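Long-range contacts in alpha-1,4-endofucoidanase (Mariniflexile fucanivorans, PDB 6DLH), which hydrolyses alpha-1,4 linkages within fucoidan by a retaining mechanism, through the glycoside hydrolase family 107 domain that precedes its Ig-like domains: residues Val81-Thr86 / Thr144-Asn149; Pro129-Leu134 / Gln214-Leu219. One frame throughout, in Å; residues are numbered along the deposited sequence.

Contact 1: Val81-Thr86 / Thr144-Asn149; sequences VQLPLT and TEIYVN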
ATOM      1  N   VAL A  81       4.430 -11.199   3.663  1.00 23.66           N
ATOM      2  CA  VAL A  81       3.229 -10.432   3.378  1.00 22.93           C
ATOM      3  C   VAL A  81       3.243 -10.043   1.897  1.00 25.48           C
ATOM      4  O   VAL A  81       4.281  -9.636   1.371  1.00 25.31           O
ATOM      5  CB  VAL A  81       3.159  -9.180   4.273  1.00 23.73           C
ATOM      6  CG1 VAL A  81       1.957  -8.297   3.941  1.00 23.31           C
ATOM      7  CG2 VAL A  81       3.178  -9.527   5.756  1.00 21.67           C
ATOM      8  N   GLN A  82       2.077 -10.166   1.242  1.00 24.86           N
ATOM      9  CA  GLN A  82       1.874  -9.719  -0.127  1.00 25.74           C
ATOM     10  C   GLN A  82       1.428  -8.258  -0.130  1.00 25.47           C
ATOM     11  O   GLN A  82       0.519  -7.883   0.609  1.00 24.45           O
ATOM     12  CB  GLN A  82       0.865 -10.608  -0.867  1.00 25.34           C
ATOM     13  CG  GLN A  82       0.594 -10.157  -2.301  1.00 24.92           C
ATOM     14  CD  GLN A  82      -0.395 -11.012  -3.061  1.00 24.69           C
ATOM     15  OE1 GLN A  82      -1.342 -10.504  -3.657  1.00 24.53           O
ATOM     16  NE2 GLN A  82      -0.187 -12.321  -3.049  1.00 24.32           N
ATOM     17  N   LEU A  83       2.094  -7.457  -0.973  1.00 25.00           N
ATOM     18  CA  LEU A  83       1.815  -6.041  -1.152  1.00 26.50           C
ATOM     19  C   LEU A  83       1.455  -5.786  -2.613  1.00 27.32           C
ATOM     20  O   LEU A  83       1.930  -6.485  -3.505  1.00 29.31           O
ATOM     21  CB  LEU A  83       3.069  -5.231  -0.808  1.00 25.56           C
ATOM     22  CG  LEU A  83       3.624  -5.399   0.602  1.00 26.32           C
ATOM     23  CD1 LEU A  83       5.036  -4.820   0.673  1.00 25.61           C
ATOM     24  CD2 LEU A  83       2.709  -4.735   1.625  1.00 25.48           C
ATOM     25  N   PRO A  84       0.635  -4.763  -2.924  1.00 28.21           N
ATOM     26  CA  PRO A  84       0.441  -4.371  -4.319  1.00 29.32           C
ATOM     27  C   PRO A  84       1.715  -3.685  -4.798  1.00 31.07           C
ATOM     28  O   PRO A  84       2.408  -3.056  -3.996  1.00 29.27           O
ATOM     29  CB  PRO A  84      -0.680  -3.330  -4.225  1.00 28.55           C
ATOM     30  CG  PRO A  84      -0.536  -2.756  -2.830  1.00 27.98           C
ATOM     31  CD  PRO A  84      -0.116  -3.930  -1.975  1.00 27.81           C
ATOM     32  N   LEU A  85       2.048  -3.883  -6.084  1.00 33.02           N
ATOM     33  CA  LEU A  85       2.691  -2.836  -6.866  1.00 34.65           C
ATOM     34  C   LEU A  85       1.599  -2.137  -7.670  1.00 35.89           C
ATOM     35  O   LEU A  85       1.564  -0.911  -7.717  1.00 36.26           O
ATOM     36  CB  LEU A  85       3.790  -3.392  -7.777  1.00 32.66           C
ATOM     37  CG  LEU A  85       4.294  -2.439  -8.868  1.00 35.41           C
ATOM     38  CD1 LEU A  85       4.734  -1.092  -8.293  1.00 35.20           C
ATOM     39  CD2 LEU A  85       5.439  -3.060  -9.661  1.00 34.33           C
ATOM     40  N   THR A  86       0.702  -2.938  -8.272  1.00 36.14           N
ATOM     41  CA  THR A  86      -0.526  -2.431  -8.871  1.00 34.71           C
ATOM     42  C   THR A  86      -1.718  -3.031  -8.141  1.00 33.41           C
ATOM     43  O   THR A  86      -1.566  -4.005  -7.408  1.00 35.04           O
ATOM     44  CB  THR A  86      -0.633  -2.760 -10.369  1.00 36.87           C
ATOM     45  OG1 THR A  86      -1.368  -3.973 -10.548  1.00 37.71           O
ATOM     46  CG2 THR A  86       0.710  -2.840 -11.066  1.00 37.81           C
ATOM     47  N   THR A 144       8.787 -10.698   1.367  1.00 29.55           N
ATOM     48  CA  THR A 144       7.721  -9.984   0.679  1.00 29.85           C
ATOM     49  C   THR A 144       7.367 -10.684  -0.633  1.00 28.48           C
ATOM     50  O   THR A 144       8.210 -11.327  -1.263  1.00 27.73           O
ATOM     51  CB  THR A 144       8.072  -8.503   0.465  1.00 31.39           C
ATOM     52  OG1 THR A 144       9.015  -8.445  -0.605  1.00 35.12           O
ATOM     53  CG2 THR A 144       8.679  -7.859   1.690  1.00 29.41           C
ATOM     54  N   GLU A 145       6.088 -10.554  -1.005  1.00 28.13           N
ATOM     55  CA  GLU A 145       5.527 -11.011  -2.268  1.00 27.08           C
ATOM     56  C   GLU A 145       4.821  -9.805  -2.872  1.00 27.20           C
ATOM     57  O   GLU A 145       4.108  -9.100  -2.163  1.00 29.57           O
ATOM     58  CB  GLU A 145       4.547 -12.168  -2.022  1.00 25.78           C
ATOM     59  CG  GLU A 145       3.891 -12.737  -3.279  1.00 25.53           C
ATOM     60  CD  GLU A 145       2.808 -13.800  -3.064  1.00 26.83           C
ATOM     61  OE1 GLU A 145       2.078 -13.725  -2.044  1.00 25.53           O
ATOM     62  OE2 GLU A 145       2.678 -14.707  -3.928  1.00 25.54           O
ATOM     63  N   ILE A 146       5.029  -9.567  -4.171  1.00 27.06           N
ATOM     64  CA  ILE A 146       4.512  -8.357  -4.785  1.00 27.28           C
ATOM     65  C   ILE A 146       3.482  -8.722  -5.844  1.00 28.08           C
ATOM     66  O   ILE A 146       3.756  -9.545  -6.719  1.00 29.37           O
ATOM     67  CB  ILE A 146       5.656  -7.485  -5.351  1.00 28.59           C
ATOM     68  CG1 ILE A 146       6.658  -7.071  -4.263  1.00 27.41           C
ATOM     69  CG2 ILE A 146       5.094  -6.283  -6.102  1.00 28.00           C
ATOM     70  CD1 ILE A 146       6.116  -6.094  -3.239  1.00 29.14           C
ATOM     71  N   TYR A 147       2.307  -8.086  -5.751  1.00 28.53           N
ATOM     72  CA  TYR A 147       1.209  -8.325  -6.669  1.00 31.15           C
ATOM     73  C   TYR A 147       1.250  -7.323  -7.818  1.00 33.67           C
ATOM     74  O   TYR A 147       1.322  -6.117  -7.593  1.00 34.37           O
ATOM     75  CB  TYR A 147      -0.137  -8.194  -5.957  1.00 30.63           C
ATOM     76  CG  TYR A 147      -1.322  -8.280  -6.886  1.00 31.60           C
ATOM     77  CD1 TYR A 147      -1.744  -7.181  -7.627  1.00 30.35           C
ATOM     78  CD2 TYR A 147      -2.020  -9.470  -7.036  1.00 30.37           C
ATOM     79  CE1 TYR A 147      -2.822  -7.263  -8.493  1.00 29.61           C
ATOM     80  CE2 TYR A 147      -3.108  -9.565  -7.886  1.00 30.67           C
ATOM     81  CZ  TYR A 147      -3.511  -8.459  -8.617  1.00 30.98           C
ATOM     82  OH  TYR A 147      -4.586  -8.571  -9.451  1.00 29.43           O
ATOM     83  N   VAL A 148       1.163  -7.848  -9.048  1.00 35.18           N
ATOM     84  CA  VAL A 148       1.068  -7.045 -10.257  1.00 34.44           C
ATOM     85  C   VAL A 148      -0.030  -7.642 -11.127  1.00 34.33           C
ATOM     86  O   VAL A 148      -0.018  -8.834 -11.409  1.00 34.21           O
ATOM     87  CB  VAL A 148       2.407  -6.984 -11.020  1.00 33.75           C
ATOM     88  CG1 VAL A 148       2.234  -6.364 -12.402  1.00 34.42           C
ATOM     89  CG2 VAL A 148       3.485  -6.244 -10.236  1.00 32.28           C
ATOM     90  N   ASN A 149      -0.997  -6.810 -11.517  1.00 35.03           N
ATOM     91  CA  ASN A 149      -1.982  -7.256 -12.482  1.00 38.04           C
ATOM     92  C   ASN A 149      -1.353  -7.150 -13.866  1.00 42.49           C
ATOM     93  O   ASN A 149      -0.724  -6.143 -14.189  1.00 43.81           O
ATOM     94  CB  ASN A 149      -3.311  -6.517 -12.339  1.00 38.31           C
ATOM     95  CG  ASN A 149      -4.382  -7.109 -13.227  1.00 39.34           C
ATOM     96  OD1 ASN A 149      -4.418  -6.827 -14.424  1.00 42.13           O
ATOM     97  ND2 ASN A 149      -5.243  -7.940 -12.659  1.00 38.33           N
TER

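Contact 2: Pro129-Leu134 / Gln214-Leu219; sequences PLLSWL and QRYGDL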
ATOM      1  N   PRO A 129       5.653   4.980  -0.944  1.00 36.56           N
ATOM      2  CA  PRO A 129       5.029   4.117   0.066  1.00 35.44           C
ATOM      3  C   PRO A 129       5.524   2.670   0.063  1.00 36.68           C
ATOM      4  O   PRO A 129       5.729   2.080   1.120  1.00 37.82           O
ATOM      5  CB  PRO A 129       3.534   4.169  -0.272  1.00 35.19           C
ATOM      6  CG  PRO A 129       3.373   5.432  -1.090  1.00 36.62           C
ATOM      7  CD  PRO A 129       4.670   5.584  -1.855  1.00 35.15           C
ATOM      8  N   LEU A 130       5.754   2.112  -1.129  1.00 36.28           N
ATOM      9  CA  LEU A 130       6.177   0.726  -1.250  1.00 37.21           C
ATOM     10  C   LEU A 130       7.516   0.503  -0.550  1.00 39.12           C
ATOM     11  O   LEU A 130       7.664  -0.476   0.181  1.00 43.68           O
ATOM     12  CB  LEU A 130       6.235   0.332  -2.730  1.00 38.26           C
ATOM     13  CG  LEU A 130       6.527  -1.141  -3.012  1.00 38.88           C
ATOM     14  CD1 LEU A 130       5.525  -2.050  -2.311  1.00 37.48           C
ATOM     15  CD2 LEU A 130       6.537  -1.413  -4.508  1.00 38.77           C
ATOM     16  N   LEU A 131       8.484   1.403  -0.770  1.00 37.52           N
ATOM     17  CA  LEU A 131       9.794   1.264  -0.148  1.00 36.18           C
ATOM     18  C   LEU A 131       9.647   1.281   1.370  1.00 35.20           C
ATOM     19  O   LEU A 131      10.368   0.574   2.080  1.00 37.01           O
ATOM     20  CB  LEU A 131      10.726   2.392  -0.609  1.00 38.63           C
ATOM     21  CG  LEU A 131      12.133   2.375  -0.006  1.00 39.72           C
ATOM     22  CD1 LEU A 131      12.854   1.067  -0.303  1.00 39.38           C
ATOM     23  CD2 LEU A 131      12.961   3.562  -0.489  1.00 40.13           C
ATOM     24  N   SER A 132       8.715   2.110   1.851  1.00 31.85           N
ATOM     25  CA  SER A 132       8.407   2.167   3.269  1.00 32.67           C
ATOM     26  C   SER A 132       7.992   0.777   3.769  1.00 31.73           C
ATOM     27  O   SER A 132       8.619   0.221   4.680  1.00 29.27           O
ATOM     28  CB  SER A 132       7.357   3.215   3.531  1.00 31.51           C
ATOM     29  OG  SER A 132       7.114   3.342   4.920  1.00 35.72           O
ATOM     30  N   TRP A 133       6.959   0.212   3.126  1.00 30.26           N
ATOM     31  CA  TRP A 133       6.389  -1.071   3.510  1.00 28.77           C
ATOM     32  C   TRP A 133       7.453  -2.164   3.422  1.00 30.91           C
ATOM     33  O   TRP A 133       7.586  -2.986   4.334  1.00 31.67           O
ATOM     34  CB  TRP A 133       5.168  -1.413   2.648  1.00 28.43           C
ATOM     35  CG  TRP A 133       4.182  -0.305   2.431  1.00 26.09           C
ATOM     36  CD1 TRP A 133       3.940   0.771   3.237  1.00 26.87           C
ATOM     37  CD2 TRP A 133       3.252  -0.195   1.337  1.00 25.75           C
ATOM     38  NE1 TRP A 133       2.949   1.554   2.705  1.00 25.84           N
ATOM     39  CE2 TRP A 133       2.509   0.986   1.538  1.00 25.13           C
ATOM     40  CE3 TRP A 133       2.983  -0.975   0.204  1.00 25.58           C
ATOM     41  CZ2 TRP A 133       1.514   1.397   0.652  1.00 24.26           C
ATOM     42  CZ3 TRP A 133       2.006  -0.564  -0.675  1.00 24.52           C
ATOM     43  CH2 TRP A 133       1.285   0.610  -0.455  1.00 24.06           C
ATOM     44  N   LEU A 134       8.237  -2.137   2.335  1.00 31.22           N
ATOM     45  CA  LEU A 134       9.266  -3.140   2.097  1.00 29.86           C
ATOM     46  C   LEU A 134      10.275  -3.162   3.248  1.00 29.68           C
ATOM     47  O   LEU A 134      10.666  -4.236   3.705  1.00 30.00           O
ATOM     48  CB  LEU A 134       9.955  -2.855   0.753  1.00 29.62           C
ATOM     49  CG  LEU A 134       9.167  -3.181  -0.521  1.00 29.04           C
ATOM     50  CD1 LEU A 134       9.927  -2.692  -1.752  1.00 27.88           C
ATOM     51  CD2 LEU A 134       8.884  -4.677  -0.642  1.00 26.46           C
ATOM     52  N   GLN A 214      14.876  -3.377 -10.123  1.00 48.29           N
ATOM     53  CA  GLN A 214      16.270  -2.982  -9.963  1.00 48.37           C
ATOM     54  C   GLN A 214      16.430  -2.071  -8.746  1.00 43.99           C
ATOM     55  O   GLN A 214      17.388  -2.203  -7.989  1.00 42.89           O
ATOM     56  CB  GLN A 214      16.800  -2.345 -11.249  1.00 52.93           C
ATOM     57  CG  GLN A 214      17.175  -3.371 -12.312  1.00 55.62           C
ATOM     58  CD  GLN A 214      17.766  -2.768 -13.564  1.00 56.81           C
ATOM     59  OE1 GLN A 214      17.211  -1.847 -14.165  1.00 55.58           O
ATOM     60  NE2 GLN A 214      18.896  -3.313 -13.984  1.00 56.13           N
ATOM     61  N   ARG A 215      15.469  -1.162  -8.568  1.00 40.52           N
ATOM     62  CA  ARG A 215      15.412  -0.265  -7.428  1.00 42.12           C
ATOM     63  C   ARG A 215      15.409  -1.068  -6.124  1.00 44.77           C
ATOM     64  O   ARG A 215      16.269  -0.865  -5.266  1.00 44.58           O
ATOM     65  CB  ARG A 215      14.167   0.620  -7.550  1.00 42.01           C
ATOM     66  CG  ARG A 215      14.261   1.944  -6.808  1.00 43.07           C
ATOM     67  CD  ARG A 215      12.932   2.678  -6.763  1.00 44.13           C
ATOM     68  NE  ARG A 215      12.496   3.276  -8.022  1.00 44.69           N
ATOM     69  CZ  ARG A 215      11.270   3.750  -8.248  1.00 47.45           C
ATOM     70  NH1 ARG A 215      10.995   4.381  -9.377  1.00 48.02           N
ATOM     71  NH2 ARG A 215      10.313   3.589  -7.350  1.00 48.12           N
ATOM     72  N   TYR A 216      14.452  -2.001  -5.996  1.00 44.75           N
ATOM     73  CA  TYR A 216      14.129  -2.583  -4.701  1.00 41.25           C
ATOM     74  C   TYR A 216      15.066  -3.733  -4.351  1.00 41.57           C
ATOM     75  O   TYR A 216      15.284  -3.993  -3.170  1.00 45.31           O
ATOM     76  CB  TYR A 216      12.631  -2.872  -4.585  1.00 39.12           C
ATOM     77  CG  TYR A 216      11.790  -1.634  -4.753  1.00 35.46           C
ATOM     78  CD1 TYR A 216      12.027  -0.505  -3.983  1.00 35.56           C
ATOM     79  CD2 TYR A 216      10.775  -1.575  -5.695  1.00 35.18           C
ATOM     80  CE1 TYR A 216      11.270   0.646  -4.137  1.00 35.07           C
ATOM     81  CE2 TYR A 216      10.009  -0.432  -5.863  1.00 34.89           C
ATOM     82  CZ  TYR A 216      10.261   0.685  -5.082  1.00 35.61           C
ATOM     83  OH  TYR A 216       9.520   1.822  -5.247  1.00 38.31           O
ATOM     84  N   GLY A 217      15.643  -4.386  -5.367  1.00 39.95           N
ATOM     85  CA  GLY A 217      16.615  -5.436  -5.117  1.00 37.35           C
ATOM     86  C   GLY A 217      16.012  -6.575  -4.299  1.00 40.67           C
ATOM     87  O   GLY A 217      14.900  -7.026  -4.575  1.00 42.47           O
ATOM     88  N   ASP A 218      16.747  -7.019  -3.275  1.00 40.77           N
ATOM     89  CA  ASP A 218      16.374  -8.195  -2.508  1.00 41.37           C
ATOM     90  C   ASP A 218      15.334  -7.853  -1.435  1.00 40.23           C
ATOM     91  O   ASP A 218      15.072  -8.663  -0.546  1.00 38.29           O
ATOM     92  CB  ASP A 218      17.612  -8.895  -1.939  1.00 41.55           C
ATOM     93  CG  ASP A 218      18.267  -8.137  -0.796  1.00 46.04           C
ATOM     94  OD1 ASP A 218      17.709  -7.091  -0.381  1.00 42.97           O
ATOM     95  OD2 ASP A 218      19.334  -8.597  -0.328  1.00 46.22           O
ATOM     96  N   LEU A 219      14.746  -6.653  -1.517  1.00 37.52           N
ATOM     97  CA  LEU A 219      13.660  -6.279  -0.626  1.00 37.09           C
ATOM     98  C   LEU A 219      12.367  -6.963  -1.082  1.00 38.89           C
ATOM     99  O   LEU A 219      11.368  -6.956  -0.359  1.00 36.00           O
ATOM    100  CB  LEU A 219      13.522  -4.752  -0.610  1.00 35.57           C
ATOM    101  CG  LEU A 219      14.620  -3.973   0.128  1.00 37.53           C
ATOM    102  CD1 LEU A 219      14.399  -2.474  -0.012  1.00 36.01           C
ATOM    103  CD2 LEU A 219      14.691  -4.347   1.601  1.00 36.14           C
TER
HETATM  104  O   HOH W   1      11.487  -6.362   2.278  1.00 33.83           O

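Contact 1: Val81-Thr86 / Thr144-Asn149
Gln82 and Glu145 are neighbours on one face of two adjacent parallel strands, 80-84 and 143-149, of the central sheet of the catalytic domain, whose strand order is consistent with a (beta/alpha)8-like barrel as in GH29 fucosidases. The parallel pairing alternates: Glu145 N donates to Val81 O (3.1 Å), Leu83 N to Glu145 O (2.9 Å) and Tyr147 N to Leu83 O (2.8 Å). Beyond Pro84, which has no N-H to give, Leu85 N reaches Tyr147 O at 2.8 Å, and Thr86 N adds a weak bond to the same oxygen.

On the face shared with Pro84 and Tyr147, Gln82 runs extended, CG anti to the backbone N (chi1 179°), and its NE2 bonds to Glu145 OE1 at 2.8 Å. The donor stands above the carboxylate, 77° out of its plane. That oxygen is also bonded by Thr379 OG1, while Tyr290 OH meets OE2, so both carboxylate oxygens have partners. Gln82 OE1 lies 3.5 Å from Tyr147 CB. An alanine in place of Gln82 would probably leave Glu145 OE1 without its amide donor and open a gap beside Tyr147 CB. The Tyr147 hydroxyl bonds to Asp226 OD2 and weakly accepts from Asn149 ND2, while Thr86 O approaches the ring edge near its plane, 3.2 Å from CD1. Asn149 ND2 also bonds to Ser227 OG, and its OD1 accepts from Tyr151 N.

On the face of Leu83 and Ile146, Leu83 CB packs against Ile146 CD1, and Thr144 OG1 bonds to Leu219 O. Past the strand, Leu85 CB packs against Ile146 CG2 and its side chain lies alongside that of Val148. Finally, a side chain replaces a carbonyl as acceptor: Asn149 N donates to Thr86 OG1 over 3.0 Å, nearly straight at 172°.

Contact 2: Pro129-Leu134 / Gln214-Leu219
The backbones draw together from 7.4 Å between the CA atoms of Leu131 and Tyr216 to 6.0 Å between those of Leu134 and Leu219, as helix 198-216 ends and the chain turns at Gly217, which has positive phi. Both helices belong to the layer outside the parallel sheet of the barrel-like domain, each preceding a strand of that sheet.

Tyr216, Leu134 and Leu219 carry most of the contact. The CG of Tyr216 is anti to the carbonyl carbon (chi1 -59°), and the ring takes Leu134 CD1 over one face in a CH-pi contact, 4.0 Å from the centroid and offset toward the CG and CD1 side. Arg215 CB covers the opposite face. Leu131 CB and Leu130 CD2 approach obliquely, the first 4.0 Å from Tyr216 CE1 and the second 3.9 Å from CE2. Tyr216 OH bonds to Asp128 OD2 and accepts from Arg215 NH2 at 2.9 Å, a bent bond (137°).

Leu219 completes the apolar patch, its CD1 meeting Leu131 CD1. No direct hydrogen bond joins the two segments. Instead, one water donates to both Leu134 O and Leu219 O, each 2.7 Å from the water oxygen.

Contact 1 lies in the sheet at the core of the domain, with every touching residue buried; contact 2 belongs to the helical layer around it, where Leu131 and Leu219 remain partly exposed. Their chemistry differs accordingly: direct backbone bonds and buried polar side chains join the strands, whereas leucines, a tyrosine ring and a bridging water join helix 129-139 to the end of helix 198-216 and the turn after it. Helix 129-139 leads straight into strand 143-149, so the two contacts share one run of chain. They also touch: Leu83 CD1 packs 3.9 Å from Trp133 CB, and the probable bond between Thr144 OG1 and Leu219 O, 2.8 Å long, ties contact 1 to contact 2.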